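Non-ribosomal peptide synthetase (Streptomyces halstedii, PDB 3WV4) belongs to the AMP-binding enzymes of the ANL superfamily and is modelled here as the N-terminal domain of a non-ribosomal peptide synthetase. Local coordinates at residues 64-69 and 104-109; 110-115 and 251-256. All blocks are in the same frame, centred on the assembly; numbering follows the deposited sequence.

Contact 1 (64-69 and 104-109)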
ATOM      1  N   MET A  64      -1.902  -4.649 -14.907  1.00 30.83           N
ATOM      2  CA  MET A  64      -1.224  -3.361 -14.650  1.00 33.81           C
ATOM      3  C   MET A  64      -1.162  -2.588 -15.965  1.00 36.40           C
ATOM      4  O   MET A  64      -0.678  -3.108 -16.984  1.00 38.31           O
ATOM      5  CB  MET A  64       0.215  -3.536 -14.215  1.00 38.16           C
ATOM      6  CG  MET A  64       0.491  -4.288 -12.930  1.00 41.73           C
ATOM      7  SD  MET A  64      -0.006  -3.340 -11.486  1.00 49.84           S
ATOM      8  CE  MET A  64      -0.699  -4.661 -10.467  1.00 44.29           C
ATOM      9  N   GLU A  65      -1.647  -1.357 -15.939  1.00 38.15           N
ATOM     10  CA  GLU A  65      -1.411  -0.418 -17.013  1.00 35.98           C
ATOM     11  C   GLU A  65      -0.754   0.821 -16.431  1.00 35.58           C
ATOM     12  O   GLU A  65      -1.116   1.288 -15.311  1.00 32.17           O
ATOM     13  CB  GLU A  65      -2.726  -0.085 -17.708  1.00 37.36           C
ATOM     14  CG  GLU A  65      -2.632   1.100 -18.662  1.00 38.98           C
ATOM     15  CD  GLU A  65      -3.916   1.357 -19.403  1.00 42.69           C
ATOM     16  OE1 GLU A  65      -4.938   0.749 -19.023  1.00 38.60           O
ATOM     17  OE2 GLU A  65      -3.891   2.134 -20.391  1.00 49.62           O
ATOM     18  N   ASP A  66       0.255   1.332 -17.151  1.00 32.87           N
ATOM     19  CA  ASP A  66       0.896   2.597 -16.795  1.00 33.42           C
ATOM     20  C   ASP A  66       0.897   3.444 -18.064  1.00 37.99           C
ATOM     21  O   ASP A  66       0.274   3.053 -19.063  1.00 34.64           O
ATOM     22  CB  ASP A  66       2.323   2.402 -16.205  1.00 33.29           C
ATOM     23  CG  ASP A  66       3.303   1.736 -17.152  1.00 33.14           C
ATOM     24  OD1 ASP A  66       3.050   1.625 -18.368  1.00 33.33           O
ATOM     25  OD2 ASP A  66       4.355   1.265 -16.659  1.00 35.38           O
ATOM     26  N   ALA A  67       1.598   4.587 -18.035  1.00 38.56           N
ATOM     27  CA  ALA A  67       1.664   5.475 -19.208  1.00 41.46           C
ATOM     28  C   ALA A  67       2.204   4.789 -20.448  1.00 41.51           C
ATOM     29  O   ALA A  67       1.848   5.167 -21.553  1.00 48.41           O
ATOM     30  CB  ALA A  67       2.486   6.718 -18.894  1.00 42.04           C
ATOM     31  N   PHE A  68       3.016   3.749 -20.286  1.00 44.92           N
ATOM     32  CA  PHE A  68       3.802   3.176 -21.409  1.00 44.21           C
ATOM     33  C   PHE A  68       3.255   1.867 -21.979  1.00 43.68           C
ATOM     34  O   PHE A  68       3.556   1.531 -23.112  1.00 44.44           O
ATOM     35  CB  PHE A  68       5.257   3.019 -20.978  1.00 43.61           C
ATOM     36  CG  PHE A  68       5.796   4.230 -20.307  1.00 47.05           C
ATOM     37  CD1 PHE A  68       6.246   5.306 -21.055  1.00 52.16           C
ATOM     38  CD2 PHE A  68       5.818   4.331 -18.923  1.00 49.85           C
ATOM     39  CE1 PHE A  68       6.732   6.459 -20.440  1.00 54.00           C
ATOM     40  CE2 PHE A  68       6.302   5.483 -18.296  1.00 50.57           C
ATOM     41  CZ  PHE A  68       6.756   6.549 -19.060  1.00 52.63           C
ATOM     42  N   GLY A  69       2.451   1.122 -21.228  1.00 41.29           N
ATOM     43  CA  GLY A  69       1.835  -0.095 -21.779  1.00 37.41           C
ATOM     44  C   GLY A  69       1.019  -0.829 -20.739  1.00 39.17           C
ATOM     45  O   GLY A  69       0.748  -0.300 -19.644  1.00 40.91           O
ATOM     46  N   ASN A 104       5.480   5.367 -10.521  1.00 31.56           N
ATOM     47  CA  ASN A 104       4.377   4.472 -10.819  1.00 32.05           C
ATOM     48  C   ASN A 104       4.443   3.884 -12.196  1.00 33.15           C
ATOM     49  O   ASN A 104       3.710   4.316 -13.107  1.00 37.57           O
ATOM     50  CB  ASN A 104       3.038   5.190 -10.674  1.00 33.90           C
ATOM     51  CG  ASN A 104       2.506   5.149  -9.243  1.00 36.21           C
ATOM     52  OD1 ASN A 104       3.231   4.824  -8.290  1.00 32.20           O
ATOM     53  ND2 ASN A 104       1.209   5.509  -9.089  1.00 40.79           N
ATOM     54  N   ILE A 105       5.260   2.837 -12.320  1.00 31.25           N
ATOM     55  CA  ILE A 105       5.385   2.130 -13.566  1.00 33.45           C
ATOM     56  C   ILE A 105       5.361   0.629 -13.293  1.00 34.01           C
ATOM     57  O   ILE A 105       5.651   0.201 -12.160  1.00 32.56           O
ATOM     58  CB  ILE A 105       6.653   2.562 -14.334  1.00 32.74           C
ATOM     59  CG1 ILE A 105       7.915   2.336 -13.517  1.00 33.34           C
ATOM     60  CG2 ILE A 105       6.598   4.038 -14.667  1.00 33.72           C
ATOM     61  CD1 ILE A 105       9.202   2.709 -14.257  1.00 33.23           C
ATOM     62  N   ARG A 106       4.997  -0.144 -14.316  1.00 33.63           N
ATOM     63  CA  ARG A 106       4.896  -1.584 -14.187  1.00 32.57           C
ATOM     64  C   ARG A 106       6.123  -2.236 -13.572  1.00 30.86           C
ATOM     65  O   ARG A 106       6.024  -3.124 -12.759  1.00 30.57           O
ATOM     66  CB  ARG A 106       4.645  -2.154 -15.577  1.00 35.79           C
ATOM     67  CG  ARG A 106       3.219  -1.979 -16.062  1.00 33.91           C
ATOM     68  CD  ARG A 106       3.127  -2.291 -17.536  1.00 34.77           C
ATOM     69  NE  ARG A 106       3.936  -1.341 -18.278  1.00 36.20           N
ATOM     70  CZ  ARG A 106       4.471  -1.583 -19.455  1.00 37.33           C
ATOM     71  NH1 ARG A 106       4.237  -2.725 -20.043  1.00 37.49           N
ATOM     72  NH2 ARG A 106       5.197  -0.649 -20.055  1.00 39.54           N
ATOM     73  N   GLN A 107       7.304  -1.716 -13.903  1.00 31.36           N
ATOM     74  CA  GLN A 107       8.565  -2.266 -13.444  1.00 30.91           C
ATOM     75  C   GLN A 107       8.666  -2.279 -11.954  1.00 30.06           C
ATOM     76  O   GLN A 107       9.163  -3.216 -11.390  1.00 27.72           O
ATOM     77  CB  GLN A 107       9.763  -1.473 -14.018  1.00 32.68           C
ATOM     78  CG  GLN A 107       9.964  -1.631 -15.520  1.00 32.25           C
ATOM     79  CD  GLN A 107       9.264  -0.545 -16.324  1.00 33.99           C
ATOM     80  OE1 GLN A 107       8.071  -0.297 -16.182  1.00 33.06           O
ATOM     81  NE2 GLN A 107      10.008   0.101 -17.183  1.00 33.48           N
ATOM     82  N   THR A 108       8.191  -1.234 -11.296  1.00 30.74           N
ATOM     83  CA  THR A 108       8.254  -1.171  -9.834  1.00 31.83           C
ATOM     84  C   THR A 108       7.454  -2.307  -9.150  1.00 31.71           C
ATOM     85  O   THR A 108       7.814  -2.776  -8.084  1.00 28.88           O
ATOM     86  CB  THR A 108       7.667   0.170  -9.346  1.00 34.39           C
ATOM     87  OG1 THR A 108       8.163   1.237 -10.156  1.00 39.04           O
ATOM     88  CG2 THR A 108       8.051   0.440  -7.920  1.00 35.87           C
ATOM     89  N   VAL A 109       6.359  -2.725  -9.767  1.00 31.49           N
ATOM     90  CA  VAL A 109       5.516  -3.781  -9.199  1.00 31.02           C
ATOM     91  C   VAL A 109       6.225  -5.145  -9.359  1.00 31.93           C
ATOM     92  O   VAL A 109       6.123  -6.038  -8.484  1.00 29.75           O
ATOM     93  CB  VAL A 109       4.150  -3.787  -9.895  1.00 30.23           C
ATOM     94  CG1 VAL A 109       3.230  -4.858  -9.306  1.00 30.37           C
ATOM     95  CG2 VAL A 109       3.479  -2.429  -9.739  1.00 30.91           C
TER
HETATM   96  O   HOH W   1       2.526   5.923 -15.658  1.00 53.14           O
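The guanidinium of Arg106 lies flat against the turn at Gly69, whose carbonyl carbon sits over the centre of one face, while Asp66 OD2 comes to its edge, in plane. The Phe68 ring carries Ala67 CB over one face and meets Ile105 CG2 at its edge, 3.9 Å from CE2. The carboxylate of Asp66 stands almost perpendicular to the guanidinium, the two planes 88° apart, so the salt bridge is not the flat paired kind. Instead Asp66 OD2 takes two N-H groups of Arg106, NE at 3.1 Å and, nearly straight at 172°, the backbone N at 2.8 Å. Both donors come from above the carboxylate plane. The bend at chi3 (-63°) folds the arginine chain back so that NE reaches the same oxygen as its own backbone N. Asp66 OD1 is held within its own segment, by Phe68 N at 2.9 Å and Gly69 N at 3.0 Å, so four N-H groups grip this buried carboxylate and fix its rotation. Deeper in, Met64 and Val109 meet tip to tip, SD lying 4.0 Å from CG2. Trp71 adds a cation-pi contact to Arg106. Asp66 thus makes an Asx turn where strands 62-65 and 70-72 are joined and, through OD2, ties that turn to the start of helix 106-116 in this AMP-binding fold.

Contact 2 (110-115 and 251-256); sequences AVFYGA and KVLIST
In this AMP-binding fold the segments 110-115 and 251-256 of helices 106-116 and 246-258 cross at -71°, with their axes 12.2 Å apart at closest approach. That is wide for helix packing, and long side chains span the gap. Tyr113 does most of the work. With CG anti to the carbonyl carbon (chi1 -80°), it sends its ring across so that the hydroxyl meets the tip of Thr256, while CE2 slides past Val252 CG1 at 3.9 Å. One face of the tyrosine ring is covered by its neighbour Phe112, whose CD2 stands 4.1 Å above the ring centre. Leu253 reaches in from the far helix with a single methyl, CD2, which lies in the plane of the Phe112 ring at its edge, 3.8 Å from CE2, and also touches Tyr113 OH. Val47 of helix 47-57 packs on Phe112, Tyr113 and Leu253 alike, so a third helix helps close this buried junction. The polar tip is set by Thr256, whose OG1 turns back along its own helix and donates to Val252 O at 2.6 Å, from above the carbonyl plane; the same OG1 stands 2.9 Å from Tyr113 OH, near the plane of the tyrosine ring.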
ATOM      1  N   ALA A 110       6.964  -5.266 -10.467  1.00 30.16           N
ATOM      2  CA  ALA A 110       7.804  -6.423 -10.727  1.00 29.02           C
ATOM      3  C   ALA A 110       8.982  -6.487  -9.776  1.00 29.24           C
ATOM      4  O   ALA A 110       9.336  -7.590  -9.301  1.00 29.96           O
ATOM      5  CB  ALA A 110       8.283  -6.423 -12.187  1.00 30.09           C
ATOM      6  N   VAL A 111       9.557  -5.322  -9.445  1.00 28.34           N
ATOM      7  CA  VAL A 111      10.620  -5.252  -8.445  1.00 27.41           C
ATOM      8  C   VAL A 111      10.078  -5.708  -7.087  1.00 27.93           C
ATOM      9  O   VAL A 111      10.652  -6.551  -6.408  1.00 30.25           O
ATOM     10  CB  VAL A 111      11.222  -3.857  -8.355  1.00 28.91           C
ATOM     11  CG1 VAL A 111      12.191  -3.776  -7.204  1.00 29.50           C
ATOM     12  CG2 VAL A 111      11.942  -3.511  -9.648  1.00 29.52           C
ATOM     13  N   PHE A 112       8.928  -5.195  -6.727  1.00 27.11           N
ATOM     14  CA  PHE A 112       8.277  -5.564  -5.483  1.00 27.05           C
ATOM     15  C   PHE A 112       8.046  -7.077  -5.403  1.00 25.81           C
ATOM     16  O   PHE A 112       8.505  -7.768  -4.492  1.00 24.94           O
ATOM     17  CB  PHE A 112       6.973  -4.771  -5.379  1.00 25.94           C
ATOM     18  CG  PHE A 112       6.131  -5.165  -4.242  1.00 28.10           C
ATOM     19  CD1 PHE A 112       6.661  -5.257  -2.995  1.00 30.01           C
ATOM     20  CD2 PHE A 112       4.812  -5.534  -4.430  1.00 29.70           C
ATOM     21  CE1 PHE A 112       5.873  -5.637  -1.914  1.00 30.43           C
ATOM     22  CE2 PHE A 112       4.032  -5.963  -3.373  1.00 30.35           C
ATOM     23  CZ  PHE A 112       4.553  -5.994  -2.116  1.00 29.90           C
ATOM     24  N   TYR A 113       7.357  -7.617  -6.377  1.00 27.86           N
ATOM     25  CA  TYR A 113       7.027  -9.044  -6.309  1.00 28.50           C
ATOM     26  C   TYR A 113       8.235  -9.951  -6.443  1.00 30.68           C
ATOM     27  O   TYR A 113       8.328 -10.986  -5.727  1.00 28.65           O
ATOM     28  CB  TYR A 113       5.979  -9.399  -7.338  1.00 28.63           C
ATOM     29  CG  TYR A 113       4.544  -9.049  -6.916  1.00 29.00           C
ATOM     30  CD1 TYR A 113       4.009  -9.503  -5.696  1.00 30.00           C
ATOM     31  CD2 TYR A 113       3.742  -8.273  -7.722  1.00 28.11           C
ATOM     32  CE1 TYR A 113       2.721  -9.160  -5.294  1.00 28.34           C
ATOM     33  CE2 TYR A 113       2.463  -7.924  -7.315  1.00 27.80           C
ATOM     34  CZ  TYR A 113       1.968  -8.389  -6.099  1.00 27.63           C
ATOM     35  OH  TYR A 113       0.692  -8.104  -5.736  1.00 29.71           O
ATOM     36  N   GLY A 114       9.179  -9.576  -7.324  1.00 31.54           N
ATOM     37  CA  GLY A 114      10.350 -10.429  -7.547  1.00 31.61           C
ATOM     38  C   GLY A 114      11.163 -10.482  -6.269  1.00 31.80           C
ATOM     39  O   GLY A 114      11.744 -11.527  -5.920  1.00 31.46           O
ATOM     40  N   ALA A 115      11.206  -9.352  -5.550  1.00 31.11           N
ATOM     41  CA  ALA A 115      11.896  -9.328  -4.260  1.00 31.22           C
ATOM     42  C   ALA A 115      11.206 -10.149  -3.201  1.00 33.78           C
ATOM     43  O   ALA A 115      11.856 -10.868  -2.419  1.00 37.65           O
ATOM     44  CB  ALA A 115      12.046  -7.935  -3.786  1.00 32.98           C
ATOM     45  N   LYS A 251      -3.069  -1.100  -3.036  1.00 27.37           N
ATOM     46  CA  LYS A 251      -3.902  -1.167  -4.212  1.00 26.88           C
ATOM     47  C   LYS A 251      -3.263  -2.129  -5.201  1.00 26.91           C
ATOM     48  O   LYS A 251      -3.976  -2.861  -5.864  1.00 26.11           O
ATOM     49  CB  LYS A 251      -4.301   0.256  -4.702  1.00 26.96           C
ATOM     50  CG  LYS A 251      -5.340   0.993  -3.727  1.00 25.89           C
ATOM     51  CD  LYS A 251      -6.061   0.195  -2.483  1.00 24.40           C
ATOM     52  CE  LYS A 251      -5.623   0.608  -1.042  1.00 24.56           C
ATOM     53  NZ  LYS A 251      -6.622   0.734   0.160  1.00 25.35           N
ATOM     54  N   VAL A 252      -1.931  -2.226  -5.215  1.00 28.63           N
ATOM     55  CA  VAL A 252      -1.237  -3.301  -5.996  1.00 28.76           C
ATOM     56  C   VAL A 252      -1.614  -4.680  -5.420  1.00 29.53           C
ATOM     57  O   VAL A 252      -1.962  -5.596  -6.152  1.00 26.54           O
ATOM     58  CB  VAL A 252       0.289  -3.188  -5.896  1.00 29.77           C
ATOM     59  CG1 VAL A 252       0.971  -4.359  -6.598  1.00 30.87           C
ATOM     60  CG2 VAL A 252       0.783  -1.877  -6.453  1.00 30.94           C
ATOM     61  N   LEU A 253      -1.584  -4.801  -4.084  1.00 27.84           N
ATOM     62  CA  LEU A 253      -1.896  -6.098  -3.459  1.00 27.06           C
ATOM     63  C   LEU A 253      -3.317  -6.519  -3.619  1.00 25.42           C
ATOM     64  O   LEU A 253      -3.616  -7.694  -3.964  1.00 25.78           O
ATOM     65  CB  LEU A 253      -1.553  -6.077  -1.988  1.00 26.86           C
ATOM     66  CG  LEU A 253      -0.069  -5.801  -1.725  1.00 28.77           C
ATOM     67  CD1 LEU A 253       0.160  -5.307  -0.281  1.00 31.37           C
ATOM     68  CD2 LEU A 253       0.689  -7.052  -1.984  1.00 29.87           C
ATOM     69  N   ILE A 254      -4.232  -5.589  -3.379  1.00 25.77           N
ATOM     70  CA  ILE A 254      -5.630  -5.935  -3.444  1.00 25.21           C
ATOM     71  C   ILE A 254      -6.064  -6.212  -4.904  1.00 25.84           C
ATOM     72  O   ILE A 254      -6.880  -7.138  -5.143  1.00 25.57           O
ATOM     73  CB  ILE A 254      -6.493  -4.871  -2.788  1.00 26.36           C
ATOM     74  CG1 ILE A 254      -6.234  -4.907  -1.277  1.00 26.80           C
ATOM     75  CG2 ILE A 254      -7.955  -5.111  -3.124  1.00 25.88           C
ATOM     76  CD1 ILE A 254      -6.597  -3.662  -0.560  1.00 26.94           C
ATOM     77  N   SER A 255      -5.570  -5.437  -5.859  1.00 24.68           N
ATOM     78  CA  SER A 255      -5.858  -5.767  -7.255  1.00 26.66           C
ATOM     79  C   SER A 255      -5.370  -7.133  -7.524  1.00 24.34           C
ATOM     80  O   SER A 255      -6.051  -7.915  -8.121  1.00 23.83           O
ATOM     81  CB  SER A 255      -5.243  -4.809  -8.274  1.00 27.29           C
ATOM     82  OG  SER A 255      -5.493  -3.482  -7.890  1.00 35.06           O
ATOM     83  N   THR A 256      -4.177  -7.438  -7.062  1.00 28.33           N
ATOM     84  CA  THR A 256      -3.578  -8.742  -7.345  1.00 28.96           C
ATOM     85  C   THR A 256      -4.359  -9.865  -6.634  1.00 28.26           C
ATOM     86  O   THR A 256      -4.659 -10.894  -7.227  1.00 29.79           O
ATOM     87  CB  THR A 256      -2.098  -8.725  -6.992  1.00 29.15           C
ATOM     88  OG1 THR A 256      -1.461  -7.622  -7.667  1.00 30.02           O
ATOM     89  CG2 THR A 256      -1.449  -9.985  -7.414  1.00 29.51           C
TER

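How the contacts relate
Helix 106-116 serves both contacts, its N-terminal end and the residues leading into it in contact 1 and the following residues in contact 2. Contact 1 is only partly buried, its centre about 16 Å from the centre of the chain, and leans on charge and backbone N-H groups to fasten a strand end and its turn to a helix start. Contact 2, its centre about 9 Å from that of the chain, is wholly buried and joins two helices mainly through apolar and aromatic side chains, with two hydroxyls among them. The contact centres are about 11 Å apart, and the apolar inner side of contact 1 runs into contact 2: Val109 CG1 packs 3.6 Å from Val252 CG1, and Met64 CE lies 4.1 Å from Thr256 OG1.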